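Local coordinates for protein nucleoporin NUP82 (Chaetomium thermophilum, PDB 5CWW) that probably serves as a structural component of the nuclear pore complex and as a docking partner for transiently associated nuclear transport factors, at residues Trp202-Ser205 against Thr211-Ala214; Ala227-Gln232 against Lys456-Phe461; Gly265-Met270 against Gly445-Trp450; Leu284-Pro289 against Leu331-Glu336. One frame throughout, in Å; residues are numbered along the deposited sequence.

Overall arrangement
In this N-terminal β-propeller part of the protein, the chain first closes the short loop of interaction 1, which joins strand 198-203 to the helical turn before strand 217-220 of the same four-stranded blade. Interaction 2 opens next, at 227-232, and closes last, at 456-461. Inside it lies interaction 3, which brings the turn 265-270 of one blade against the 445-450 loop of the next. Interaction 4 is nested deeper still and sets 284-289 against helix 321-338, part of a helical insertion. Interactions 3 and 4 touch directly through backbone bonds and tryptophans, and P289 packs on E203 of interaction 1. None of the contacts cross along the chain.

Interaction 1. Residues Trp202-Ser205 against Thr211-Ala214; sequences WELS and TFDA
T211 holds the chain just past the strand through its hydroxyl: S205 N donates to T211 OG1 over 3.1 Å, in a nearly straight bond of 162°. OG1 stands between the backbone N and the carbonyl carbon (chi1 60°), a torsion that presents it to S205 while it also bonds D208 O. A threonine suits the place because its methyl is used too, CG2 lying 3.5 Å from E203 O. An alanine in this position is likely to leave S205 N without its acceptor and D208 O without its hydroxyl mate, weakening the tie between the helical turn and the chain leaving the strand. Followed outward, L204 has CB 4.0 Å from F212 CZ, CG and CD1 come to F212 CE2, and CD2 lies over one face of the phenyl ring, 4.1 Å from the F212 centroid, in a CH-pi contact set toward the rim. The two side chains meet at about a right angle. W202 closes the other end, with CZ3 only 3.3 Å from A214 C, and D213 O lies at the edge of the W202 ring. Between the two segments a water accepts from E203 N and donates to T211 O and A214 O, 2.7 Å from each oxygen. Within the propeller blade the contact links strands 198-203 and 217-220; L204 and F212 lean on I139 of strand 137-141 in the preceding sheet, and F212 stacks on W161.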
loop_
_atom_site.group_PDB
_atom_site.type_symbol
_atom_site.label_atom_id
_atom_site.label_comp_id
_atom_site.label_asym_id
_atom_site.label_seq_id
_atom_site.Cartn_x
_atom_site.Cartn_y
_atom_site.Cartn_z
ATOM N N TRP B 202 6.853 -6.380 -10.602
ATOM C CA TRP B 202 8.049 -6.513 -11.433
ATOM C C TRP B 202 8.848 -7.726 -10.986
ATOM O O TRP B 202 9.153 -7.862 -9.801
ATOM C CB TRP B 202 8.926 -5.262 -11.343
ATOM C CG TRP B 202 8.175 -3.968 -11.393
ATOM C CD1 TRP B 202 7.467 -3.391 -10.377
ATOM C CD2 TRP B 202 8.077 -3.072 -12.508
ATOM N NE1 TRP B 202 6.926 -2.199 -10.794
ATOM C CE2 TRP B 202 7.287 -1.980 -12.099
ATOM C CE3 TRP B 202 8.578 -3.091 -13.813
ATOM C CZ2 TRP B 202 6.985 -0.918 -12.948
ATOM C CZ3 TRP B 202 8.275 -2.035 -14.656
ATOM C CH2 TRP B 202 7.488 -0.964 -14.220
ATOM N N GLU B 203 9.188 -8.600 -11.929
ATOM C CA GLU B 203 9.980 -9.790 -11.626
ATOM C C GLU B 203 11.355 -9.675 -12.271
ATOM O O GLU B 203 11.531 -9.963 -13.455
ATOM C CB GLU B 203 9.250 -11.044 -12.101
ATOM C CG GLU B 203 7.922 -11.256 -11.378
ATOM C CD GLU B 203 7.162 -12.467 -11.873
ATOM O OE1 GLU B 203 7.736 -13.575 -11.878
ATOM O OE2 GLU B 203 5.986 -12.305 -12.263
ATOM N N LEU B 204 12.330 -9.263 -11.467
ATOM C CA LEU B 204 13.615 -8.798 -11.977
ATOM C C LEU B 204 14.610 -9.913 -12.274
ATOM O O LEU B 204 14.729 -10.884 -11.527
ATOM C CB LEU B 204 14.239 -7.819 -10.982
ATOM C CG LEU B 204 13.315 -6.698 -10.504
ATOM C CD1 LEU B 204 14.025 -5.825 -9.485
ATOM C CD2 LEU B 204 12.823 -5.864 -11.681
ATOM N N SER B 205 15.324 -9.749 -13.384
ATOM C CA SER B 205 16.439 -10.614 -13.737
ATOM C C SER B 205 17.510 -9.772 -14.418
ATOM O O SER B 205 17.249 -9.119 -15.429
ATOM C CB SER B 205 15.990 -11.752 -14.651
ATOM O OG SER B 205 17.099 -12.528 -15.076
ATOM N N THR B 211 12.959 -6.976 -18.034
ATOM C CA THR B 211 12.273 -7.198 -16.758
ATOM C C THR B 211 12.218 -5.920 -15.931
ATOM O O THR B 211 11.351 -5.766 -15.072
ATOM C CB THR B 211 12.953 -8.293 -15.918
ATOM O OG1 THR B 211 14.304 -7.912 -15.624
ATOM C CG2 THR B 211 12.943 -9.623 -16.659
ATOM N N PHE B 212 13.146 -5.007 -16.194
ATOM C CA PHE B 212 13.165 -3.712 -15.521
ATOM C C PHE B 212 12.315 -2.683 -16.270
ATOM O O PHE B 212 11.865 -1.697 -15.683
ATOM C CB PHE B 212 14.603 -3.202 -15.384
ATOM C CG PHE B 212 15.460 -4.033 -14.467
ATOM C CD1 PHE B 212 16.155 -5.131 -14.946
ATOM C CD2 PHE B 212 15.577 -3.708 -13.126
ATOM C CE1 PHE B 212 16.946 -5.891 -14.101
ATOM C CE2 PHE B 212 16.366 -4.465 -12.276
ATOM C CZ PHE B 212 17.048 -5.556 -12.763
ATOM N N ASP B 213 12.089 -2.919 -17.560
ATOM C CA ASP B 213 11.397 -1.951 -18.411
ATOM C C ASP B 213 9.886 -2.020 -18.248
ATOM O O ASP B 213 9.204 -0.997 -18.307
ATOM C CB ASP B 213 11.753 -2.173 -19.884
ATOM C CG ASP B 213 13.195 -1.827 -20.200
ATOM O OD1 ASP B 213 13.731 -0.872 -19.601
ATOM O OD2 ASP B 213 13.791 -2.509 -21.060
ATOM N N ALA B 214 9.369 -3.229 -18.052
ATOM C CA ALA B 214 7.929 -3.448 -17.991
ATOM C C ALA B 214 7.564 -4.424 -16.878
ATOM O O ALA B 214 8.320 -5.352 -16.590
ATOM C CB ALA B 214 7.421 -3.966 -19.328
HETATM O O HOH W 1 9.112 -7.170 -14.694
#

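Interaction 2. Residues Ala227-Gln232 against Lys456-Phe461; sequences ATYLDQ and KNKRLF
T228 and Y229, the two residues that meet K458, both give their backbone N-H to one atom, OE1 of Q232. T228 N lies 2.6 Å from Q232 OE1 and stands above the carbonyl plane, whereas Y229 N, at 2.8 Å from the same OE1, is tilted only 19° from it. A glutamine is long enough to reach back over the turn and offer one oxygen to both donors. Across the contact the touch is light and has no hydrogen bond. Y229 OH approaches K458 CE at 3.4 Å, and T228 CG2 faces K458 NZ at 3.7 Å. With OG1 beside the backbone N (chi1 -58°), the T228 methyl CG2 is the branch turned away from that nitrogen, and it also sits over one face of the Y229 ring. Beyond CG the lysine chain is extended, which carries its end across to both residues; since K458 also touches a crystal neighbour, its pose may owe something to the lattice. Nearby, K456 NZ pairs with E322 and D231 with R454. The first segment contains a type I β turn from Y229 to Q232, closed by a weak Q232 N to Y229 O bond, and it meets a long irregular loop at the propeller surface.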
loop_
_atom_site.group_PDB
_atom_site.type_symbol
_atom_site.label_atom_id
_atom_site.label_comp_id
_atom_site.label_asym_id
_atom_site.label_seq_id
_atom_site.Cartn_x
_atom_site.Cartn_y
_atom_site.Cartn_z
ATOM N N ALA B 227 -15.626 -3.010 -10.980
ATOM C CA ALA B 227 -15.835 -4.096 -11.929
ATOM C C ALA B 227 -16.832 -5.118 -11.392
ATOM O O ALA B 227 -17.023 -5.232 -10.183
ATOM C CB ALA B 227 -14.518 -4.769 -12.252
ATOM N N THR B 228 -17.447 -5.865 -12.305
ATOM C CA THR B 228 -18.472 -6.840 -11.954
ATOM C C THR B 228 -17.977 -8.275 -12.129
ATOM O O THR B 228 -18.320 -9.149 -11.335
ATOM C CB THR B 228 -19.742 -6.642 -12.809
ATOM O OG1 THR B 228 -20.241 -5.311 -12.629
ATOM C CG2 THR B 228 -20.827 -7.640 -12.422
ATOM N N TYR B 229 -17.167 -8.511 -13.159
ATOM C CA TYR B 229 -16.712 -9.861 -13.486
ATOM C C TYR B 229 -15.189 -9.948 -13.509
ATOM O O TYR B 229 -14.509 -8.958 -13.781
ATOM C CB TYR B 229 -17.288 -10.296 -14.834
ATOM C CG TYR B 229 -18.800 -10.256 -14.880
ATOM C CD1 TYR B 229 -19.561 -11.233 -14.250
ATOM C CD2 TYR B 229 -19.467 -9.239 -15.552
ATOM C CE1 TYR B 229 -20.943 -11.198 -14.288
ATOM C CE2 TYR B 229 -20.847 -9.198 -15.597
ATOM C CZ TYR B 229 -21.580 -10.179 -14.964
ATOM O OH TYR B 229 -22.955 -10.140 -15.004
ATOM N N LEU B 230 -14.662 -11.138 -13.230
ATOM C CA LEU B 230 -13.221 -11.336 -13.066
ATOM C C LEU B 230 -12.419 -11.194 -14.362
ATOM O O LEU B 230 -11.190 -11.098 -14.320
ATOM C CB LEU B 230 -12.940 -12.718 -12.451
ATOM C CG LEU B 230 -13.493 -13.975 -13.140
ATOM C CD1 LEU B 230 -12.756 -14.331 -14.426
ATOM C CD2 LEU B 230 -13.420 -15.154 -12.189
ATOM N N ASP B 231 -13.102 -11.188 -15.504
ATOM C CA ASP B 231 -12.420 -11.145 -16.797
ATOM C C ASP B 231 -12.481 -9.764 -17.448
ATOM O O ASP B 231 -12.040 -9.591 -18.583
ATOM C CB ASP B 231 -13.007 -12.196 -17.748
ATOM C CG ASP B 231 -14.508 -12.070 -17.910
ATOM O OD1 ASP B 231 -15.052 -10.970 -17.685
ATOM O OD2 ASP B 231 -15.148 -13.080 -18.270
ATOM N N GLN B 232 -13.027 -8.786 -16.734
ATOM C CA GLN B 232 -13.037 -7.416 -17.228
ATOM C C GLN B 232 -11.617 -6.867 -17.239
ATOM O O GLN B 232 -10.699 -7.476 -16.687
ATOM C CB GLN B 232 -13.944 -6.529 -16.374
ATOM C CG GLN B 232 -15.425 -6.864 -16.494
ATOM C CD GLN B 232 -16.307 -5.902 -15.721
ATOM O OE1 GLN B 232 -17.086 -6.312 -14.862
ATOM N NE2 GLN B 232 -16.191 -4.615 -16.027
ATOM N N LYS B 456 -22.200 -16.695 -14.019
ATOM C CA LYS B 456 -23.153 -16.441 -12.945
ATOM C C LYS B 456 -24.253 -15.484 -13.391
ATOM O O LYS B 456 -23.979 -14.450 -14.003
ATOM C CB LYS B 456 -22.431 -15.868 -11.721
ATOM C CG LYS B 456 -23.356 -15.366 -10.616
ATOM C CD LYS B 456 -22.563 -14.788 -9.456
ATOM C CE LYS B 456 -23.473 -14.130 -8.432
ATOM N NZ LYS B 456 -22.698 -13.492 -7.332
ATOM N N ASN B 457 -25.495 -15.838 -13.073
ATOM C CA ASN B 457 -26.640 -14.979 -13.346
ATOM C C ASN B 457 -27.059 -14.228 -12.089
ATOM O O ASN B 457 -27.271 -14.832 -11.037
ATOM C CB ASN B 457 -27.813 -15.802 -13.880
ATOM C CG ASN B 457 -27.522 -16.422 -15.234
ATOM O OD1 ASN B 457 -26.367 -16.671 -15.580
ATOM N ND2 ASN B 457 -28.571 -16.672 -16.008
ATOM N N LYS B 458 -27.172 -12.909 -12.201
ATOM C CA LYS B 458 -27.509 -12.070 -11.057
ATOM C C LYS B 458 -28.914 -12.378 -10.554
ATOM O O LYS B 458 -29.860 -12.467 -11.338
ATOM C CB LYS B 458 -27.393 -10.589 -11.422
ATOM C CG LYS B 458 -26.007 -10.174 -11.895
ATOM C CD LYS B 458 -25.919 -8.671 -12.114
ATOM C CE LYS B 458 -24.537 -8.259 -12.599
ATOM N NZ LYS B 458 -24.398 -6.780 -12.714
ATOM N N ARG B 459 -29.038 -12.537 -9.239
ATOM C CA ARG B 459 -30.318 -12.839 -8.612
ATOM C C ARG B 459 -30.843 -11.612 -7.877
ATOM O O ARG B 459 -30.125 -10.990 -7.093
ATOM C CB ARG B 459 -30.174 -14.018 -7.648
ATOM C CG ARG B 459 -29.614 -15.271 -8.303
ATOM C CD ARG B 459 -29.639 -16.462 -7.359
ATOM N NE ARG B 459 -29.068 -17.654 -7.976
ATOM C CZ ARG B 459 -29.032 -18.853 -7.404
ATOM N NH1 ARG B 459 -29.537 -19.031 -6.191
ATOM N NH2 ARG B 459 -28.489 -19.878 -8.046
ATOM N N LEU B 460 -32.098 -11.267 -8.139
ATOM C CA LEU B 460 -32.699 -10.061 -7.583
ATOM C C LEU B 460 -32.913 -10.177 -6.079
ATOM O O LEU B 460 -32.686 -9.221 -5.337
ATOM C CB LEU B 460 -34.028 -9.761 -8.278
ATOM C CG LEU B 460 -33.939 -9.555 -9.791
ATOM C CD1 LEU B 460 -35.325 -9.436 -10.390
ATOM C CD2 LEU B 460 -33.108 -8.325 -10.132
ATOM N N PHE B 461 -33.350 -11.351 -5.633
ATOM C CA PHE B 461 -33.628 -11.575 -4.220
ATOM C C PHE B 461 -32.364 -11.945 -3.443
ATOM O O PHE B 461 -32.441 -12.458 -2.327
ATOM C CB PHE B 461 -34.683 -12.674 -4.059
ATOM C CG PHE B 461 -36.005 -12.358 -4.714
ATOM C CD1 PHE B 461 -36.394 -11.046 -4.939
ATOM C CD2 PHE B 461 -36.859 -13.378 -5.102
ATOM C CE1 PHE B 461 -37.606 -10.760 -5.538
ATOM C CE2 PHE B 461 -38.073 -13.096 -5.701
ATOM C CZ PHE B 461 -38.447 -11.787 -5.920
#

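Interaction 3. Residues Gly265-Met270 against Gly445-Trp450; sequences GGWAPM and GVEAQW
W267 meets E447 and A448, and the turn that presents it begins two residues earlier. G265 O accepts from A268 N at 3.2 Å, closing a type II' β turn; G266 takes a positive phi within it, a conformation that a residue without a side chain adopts easily. W267 follows, one face of its indole against the 445-450 segment. A448 CB stands 3.5 Å from the centroid of the W267 six-membered ring and 13° off its normal, a close, nearly central CH-pi contact that suits the small alanine methyl. At the five-membered end E447 CB reaches W267 CD1 at 3.5 Å, while the carboxylate turns off to Q330, its plane 63° from that of the indole. The turn leads into strand 272-276 of one blade of the β-propeller and the partner follows strand 437-441 of the next, so the indole bridges neighbouring blades; it also meets W333 of helix 321-338. A leucine in place of W267 would probably leave A448 without its flat aromatic bed and open a gap beside E447 and W333. A268 and P269 then form a 3-10 step that turns the chain back, and M270 N bonds W267 O at 2.9 Å, an oxygen that T271 OG1 grips as well.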
loop_
_atom_site.group_PDB
_atom_site.type_symbol
_atom_site.label_atom_id
_atom_site.label_comp_id
_atom_site.label_asym_id
_atom_site.label_seq_id
_atom_site.Cartn_x
_atom_site.Cartn_y
_atom_site.Cartn_z
ATOM N N GLY B 265 1.402 -17.199 8.006
ATOM C CA GLY B 265 0.713 -18.359 7.474
ATOM C C GLY B 265 -0.546 -17.973 6.732
ATOM O O GLY B 265 -0.836 -16.789 6.546
ATOM N N GLY B 266 -1.295 -18.984 6.309
ATOM C CA GLY B 266 -2.525 -18.767 5.576
ATOM C C GLY B 266 -2.319 -17.922 4.339
ATOM O O GLY B 266 -1.311 -18.044 3.643
ATOM N N TRP B 267 -3.286 -17.054 4.071
ATOM C CA TRP B 267 -3.264 -16.220 2.879
ATOM C C TRP B 267 -2.409 -14.967 3.048
ATOM O O TRP B 267 -2.217 -14.216 2.093
ATOM C CB TRP B 267 -4.686 -15.810 2.509
ATOM C CG TRP B 267 -5.576 -16.957 2.154
ATOM C CD1 TRP B 267 -6.548 -17.514 2.934
ATOM C CD2 TRP B 267 -5.582 -17.687 0.921
ATOM N NE1 TRP B 267 -7.159 -18.545 2.263
ATOM C CE2 TRP B 267 -6.584 -18.672 1.026
ATOM C CE3 TRP B 267 -4.836 -17.604 -0.258
ATOM C CZ2 TRP B 267 -6.859 -19.568 -0.005
ATOM C CZ3 TRP B 267 -5.110 -18.496 -1.280
ATOM C CH2 TRP B 267 -6.114 -19.462 -1.148
ATOM N N ALA B 268 -1.908 -14.747 4.260
ATOM C CA ALA B 268 -1.197 -13.513 4.595
ATOM C C ALA B 268 -0.055 -13.175 3.629
ATOM O O ALA B 268 0.045 -12.040 3.166
ATOM C CB ALA B 268 -0.662 -13.596 6.022
ATOM N N PRO B 269 0.804 -14.153 3.303
ATOM C CA PRO B 269 1.928 -13.769 2.438
ATOM C C PRO B 269 1.546 -13.540 0.970
ATOM O O PRO B 269 2.424 -13.191 0.183
ATOM C CB PRO B 269 2.902 -14.947 2.571
ATOM C CG PRO B 269 2.156 -16.056 3.262
ATOM C CD PRO B 269 0.770 -15.598 3.581
ATOM N N MET B 270 0.275 -13.720 0.617
ATOM C CA MET B 270 -0.216 -13.382 -0.723
ATOM C C MET B 270 -1.189 -12.212 -0.678
ATOM O O MET B 270 -1.904 -11.962 -1.649
ATOM C CB MET B 270 -0.926 -14.569 -1.371
ATOM C CG MET B 270 -0.169 -15.862 -1.325
ATOM S SD MET B 270 -1.150 -17.197 -2.019
ATOM C CE MET B 270 -0.191 -18.600 -1.460
ATOM N N GLY B 445 -11.008 -12.865 8.906
ATOM C CA GLY B 445 -9.952 -13.550 8.186
ATOM C C GLY B 445 -10.001 -13.276 6.699
ATOM O O GLY B 445 -10.771 -13.898 5.967
ATOM N N VAL B 446 -9.181 -12.331 6.252
ATOM C CA VAL B 446 -9.064 -12.032 4.833
ATOM C C VAL B 446 -8.514 -13.247 4.096
ATOM O O VAL B 446 -7.497 -13.816 4.490
ATOM C CB VAL B 446 -8.156 -10.815 4.585
ATOM C CG1 VAL B 446 -7.961 -10.569 3.080
ATOM C CG2 VAL B 446 -8.744 -9.586 5.248
ATOM N N GLU B 447 -9.207 -13.644 3.034
ATOM C CA GLU B 447 -8.832 -14.820 2.261
ATOM C C GLU B 447 -8.957 -14.557 0.764
ATOM O O GLU B 447 -9.445 -13.507 0.342
ATOM C CB GLU B 447 -9.700 -16.014 2.662
ATOM C CG GLU B 447 -11.195 -15.755 2.553
ATOM C CD GLU B 447 -12.028 -16.931 3.023
ATOM O OE1 GLU B 447 -11.501 -18.064 3.057
ATOM O OE2 GLU B 447 -13.209 -16.719 3.369
ATOM N N ALA B 448 -8.517 -15.528 -0.029
ATOM C CA ALA B 448 -8.552 -15.424 -1.481
ATOM C C ALA B 448 -9.967 -15.179 -1.978
ATOM O O ALA B 448 -10.894 -15.909 -1.622
ATOM C CB ALA B 448 -7.988 -16.680 -2.105
ATOM N N GLN B 449 -10.131 -14.143 -2.795
ATOM C CA GLN B 449 -11.414 -13.863 -3.424
ATOM C C GLN B 449 -11.240 -13.240 -4.804
ATOM O O GLN B 449 -10.328 -12.441 -5.036
ATOM C CB GLN B 449 -12.258 -12.939 -2.540
ATOM C CG GLN B 449 -12.737 -13.591 -1.252
ATOM C CD GLN B 449 -13.836 -12.809 -0.562
ATOM O OE1 GLN B 449 -14.650 -12.147 -1.211
ATOM N NE2 GLN B 449 -13.868 -12.883 0.762
ATOM N N TRP B 450 -12.121 -13.639 -5.715
ATOM C CA TRP B 450 -12.182 -13.083 -7.060
ATOM C C TRP B 450 -13.600 -12.617 -7.346
ATOM O O TRP B 450 -14.548 -13.075 -6.711
ATOM C CB TRP B 450 -11.765 -14.119 -8.106
ATOM C CG TRP B 450 -10.348 -14.590 -7.998
ATOM C CD1 TRP B 450 -9.289 -14.164 -8.740
ATOM C CD2 TRP B 450 -9.837 -15.591 -7.107
ATOM N NE1 TRP B 450 -8.149 -14.833 -8.367
ATOM C CE2 TRP B 450 -8.459 -15.714 -7.366
ATOM C CE3 TRP B 450 -10.412 -16.390 -6.117
ATOM C CZ2 TRP B 450 -7.643 -16.604 -6.669
ATOM C CZ3 TRP B 450 -9.601 -17.277 -5.425
ATOM C CH2 TRP B 450 -8.231 -17.376 -5.706
#

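Interaction 4. Residues Leu284-Pro289 against Leu331-Glu336; sequences LCPLLP and LEWMSE
W333 gives up more surface than either P286 or L288, which meet its indole at different places. P286 CG meets the five-membered ring of W333 off-centre, 4.2 Å from its centroid and 28° off its normal, in a CH-pi contact. The nearest ring atom is W333 NE1, 3.8 Å from P286 CG. L288 comes instead to the edge: its CD1 lies in the indole plane, 3.8 Å from W333 CZ2, with the two side chains at about a right angle. With CG anti to the backbone nitrogen (chi1 -177°), W333 holds its ring out from helix 321-338 toward the loop that leaves strand 281-284. A cis peptide bond before P286 shapes that loop, and the proline and leucine, with L287 between them, point to the same partner. Proline offers a rigid apolar ring to the five-membered part of the indole, and leucine the methyl of a branched chain for the edge. The W333 ring also meets W450, so this one side chain joins the helical insertion to two blades of the propeller. No hydrogen bond crosses the contact; the buried, mostly apolar groups suggest a join held chiefly by shape and the hydrophobic effect.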
loop_
_atom_site.group_PDB
_atom_site.type_symbol
_atom_site.label_atom_id
_atom_site.label_comp_id
_atom_site.label_asym_id
_atom_site.label_seq_id
_atom_site.Cartn_x
_atom_site.Cartn_y
_atom_site.Cartn_z
ATOM N N LEU B 284 -5.866 -7.003 -1.247
ATOM C CA LEU B 284 -5.870 -7.801 -2.470
ATOM C C LEU B 284 -5.303 -9.179 -2.186
ATOM O O LEU B 284 -4.159 -9.297 -1.753
ATOM C CB LEU B 284 -5.032 -7.140 -3.563
ATOM C CG LEU B 284 -5.630 -6.097 -4.500
ATOM C CD1 LEU B 284 -4.537 -5.649 -5.457
ATOM C CD2 LEU B 284 -6.826 -6.634 -5.273
ATOM N N CYS B 285 -6.080 -10.222 -2.455
ATOM C CA CYS B 285 -5.632 -11.579 -2.165
ATOM C C CYS B 285 -6.322 -12.606 -3.061
ATOM O O CYS B 285 -7.542 -12.585 -3.188
ATOM C CB CYS B 285 -5.897 -11.910 -0.697
ATOM S SG CYS B 285 -5.556 -13.616 -0.246
ATOM N N PRO B 286 -5.549 -13.527 -3.670
ATOM C CA PRO B 286 -4.098 -13.726 -3.599
ATOM C C PRO B 286 -3.328 -12.999 -4.701
ATOM O O PRO B 286 -3.577 -13.247 -5.882
ATOM C CB PRO B 286 -3.961 -15.237 -3.763
ATOM C CG PRO B 286 -5.076 -15.601 -4.680
ATOM C CD PRO B 286 -6.187 -14.590 -4.467
ATOM N N LEU B 287 -2.407 -12.122 -4.314
ATOM C CA LEU B 287 -1.577 -11.402 -5.273
ATOM C C LEU B 287 -0.223 -12.089 -5.401
ATOM O O LEU B 287 0.580 -12.066 -4.467
ATOM C CB LEU B 287 -1.395 -9.944 -4.844
ATOM C CG LEU B 287 -0.583 -9.067 -5.800
ATOM C CD1 LEU B 287 -1.302 -8.898 -7.133
ATOM C CD2 LEU B 287 -0.295 -7.714 -5.171
ATOM N N LEU B 288 0.020 -12.698 -6.558
ATOM C CA LEU B 288 1.254 -13.437 -6.803
ATOM C C LEU B 288 1.928 -12.995 -8.099
ATOM O O LEU B 288 1.250 -12.640 -9.065
ATOM C CB LEU B 288 0.969 -14.940 -6.862
ATOM C CG LEU B 288 0.665 -15.654 -5.542
ATOM C CD1 LEU B 288 0.172 -17.064 -5.819
ATOM C CD2 LEU B 288 1.893 -15.692 -4.647
ATOM N N PRO B 289 3.269 -13.014 -8.129
ATOM C CA PRO B 289 3.943 -12.871 -9.423
ATOM C C PRO B 289 3.747 -14.126 -10.272
ATOM O O PRO B 289 3.171 -15.096 -9.781
ATOM C CB PRO B 289 5.415 -12.668 -9.040
ATOM C CG PRO B 289 5.539 -13.190 -7.658
ATOM C CD PRO B 289 4.216 -12.996 -7.002
ATOM N N LEU B 331 -10.884 -23.484 -4.457
ATOM C CA LEU B 331 -10.597 -24.865 -4.820
ATOM C C LEU B 331 -10.049 -24.943 -6.242
ATOM O O LEU B 331 -9.170 -25.753 -6.538
ATOM C CB LEU B 331 -11.855 -25.725 -4.686
ATOM C CG LEU B 331 -11.721 -27.190 -5.101
ATOM C CD1 LEU B 331 -10.581 -27.866 -4.356
ATOM C CD2 LEU B 331 -13.029 -27.926 -4.859
ATOM N N GLU B 332 -10.572 -24.092 -7.117
ATOM C CA GLU B 332 -10.107 -24.025 -8.495
ATOM C C GLU B 332 -8.669 -23.511 -8.541
ATOM O O GLU B 332 -7.827 -24.038 -9.269
ATOM C CB GLU B 332 -11.029 -23.127 -9.319
ATOM C CG GLU B 332 -10.742 -23.132 -10.808
ATOM C CD GLU B 332 -11.782 -22.364 -11.601
ATOM O OE1 GLU B 332 -12.739 -21.845 -10.986
ATOM O OE2 GLU B 332 -11.643 -22.280 -12.840
ATOM N N TRP B 333 -8.398 -22.484 -7.743
ATOM C CA TRP B 333 -7.056 -21.932 -7.605
ATOM C C TRP B 333 -6.065 -23.004 -7.151
ATOM O O TRP B 333 -4.991 -23.156 -7.734
ATOM C CB TRP B 333 -7.078 -20.764 -6.616
ATOM C CG TRP B 333 -5.771 -20.061 -6.431
ATOM C CD1 TRP B 333 -5.263 -19.060 -7.206
ATOM C CD2 TRP B 333 -4.815 -20.284 -5.387
ATOM N NE1 TRP B 333 -4.046 -18.651 -6.715
ATOM C CE2 TRP B 333 -3.749 -19.387 -5.598
ATOM C CE3 TRP B 333 -4.756 -21.156 -4.296
ATOM C CZ2 TRP B 333 -2.635 -19.342 -4.762
ATOM C CZ3 TRP B 333 -3.651 -21.108 -3.467
ATOM C CH2 TRP B 333 -2.605 -20.207 -3.706
ATOM N N MET B 334 -6.439 -23.751 -6.116
ATOM C CA MET B 334 -5.569 -24.779 -5.554
ATOM C C MET B 334 -5.328 -25.933 -6.524
ATOM O O MET B 334 -4.247 -26.523 -6.532
ATOM C CB MET B 334 -6.167 -25.322 -4.251
ATOM C CG MET B 334 -5.319 -26.395 -3.568
ATOM S SD MET B 334 -3.629 -25.863 -3.220
ATOM C CE MET B 334 -3.922 -24.564 -2.021
ATOM N N SER B 335 -6.332 -26.259 -7.333
ATOM C CA SER B 335 -6.224 -27.383 -8.262
ATOM C C SER B 335 -5.124 -27.134 -9.292
ATOM O O SER B 335 -4.530 -28.074 -9.820
ATOM C CB SER B 335 -7.558 -27.633 -8.968
ATOM O OG SER B 335 -7.823 -26.629 -9.933
ATOM N N GLU B 336 -4.857 -25.863 -9.571
ATOM C CA GLU B 336 -3.774 -25.487 -10.471
ATOM C C GLU B 336 -2.415 -25.781 -9.838
ATOM O O GLU B 336 -1.416 -25.931 -10.538
ATOM C CB GLU B 336 -3.868 -24.005 -10.832
ATOM C CG GLU B 336 -5.160 -23.606 -11.535
ATOM C CD GLU B 336 -5.047 -23.652 -13.045
ATOM O OE1 GLU B 336 -4.127 -23.010 -13.594
ATOM O OE2 GLU B 336 -5.880 -24.330 -13.683
#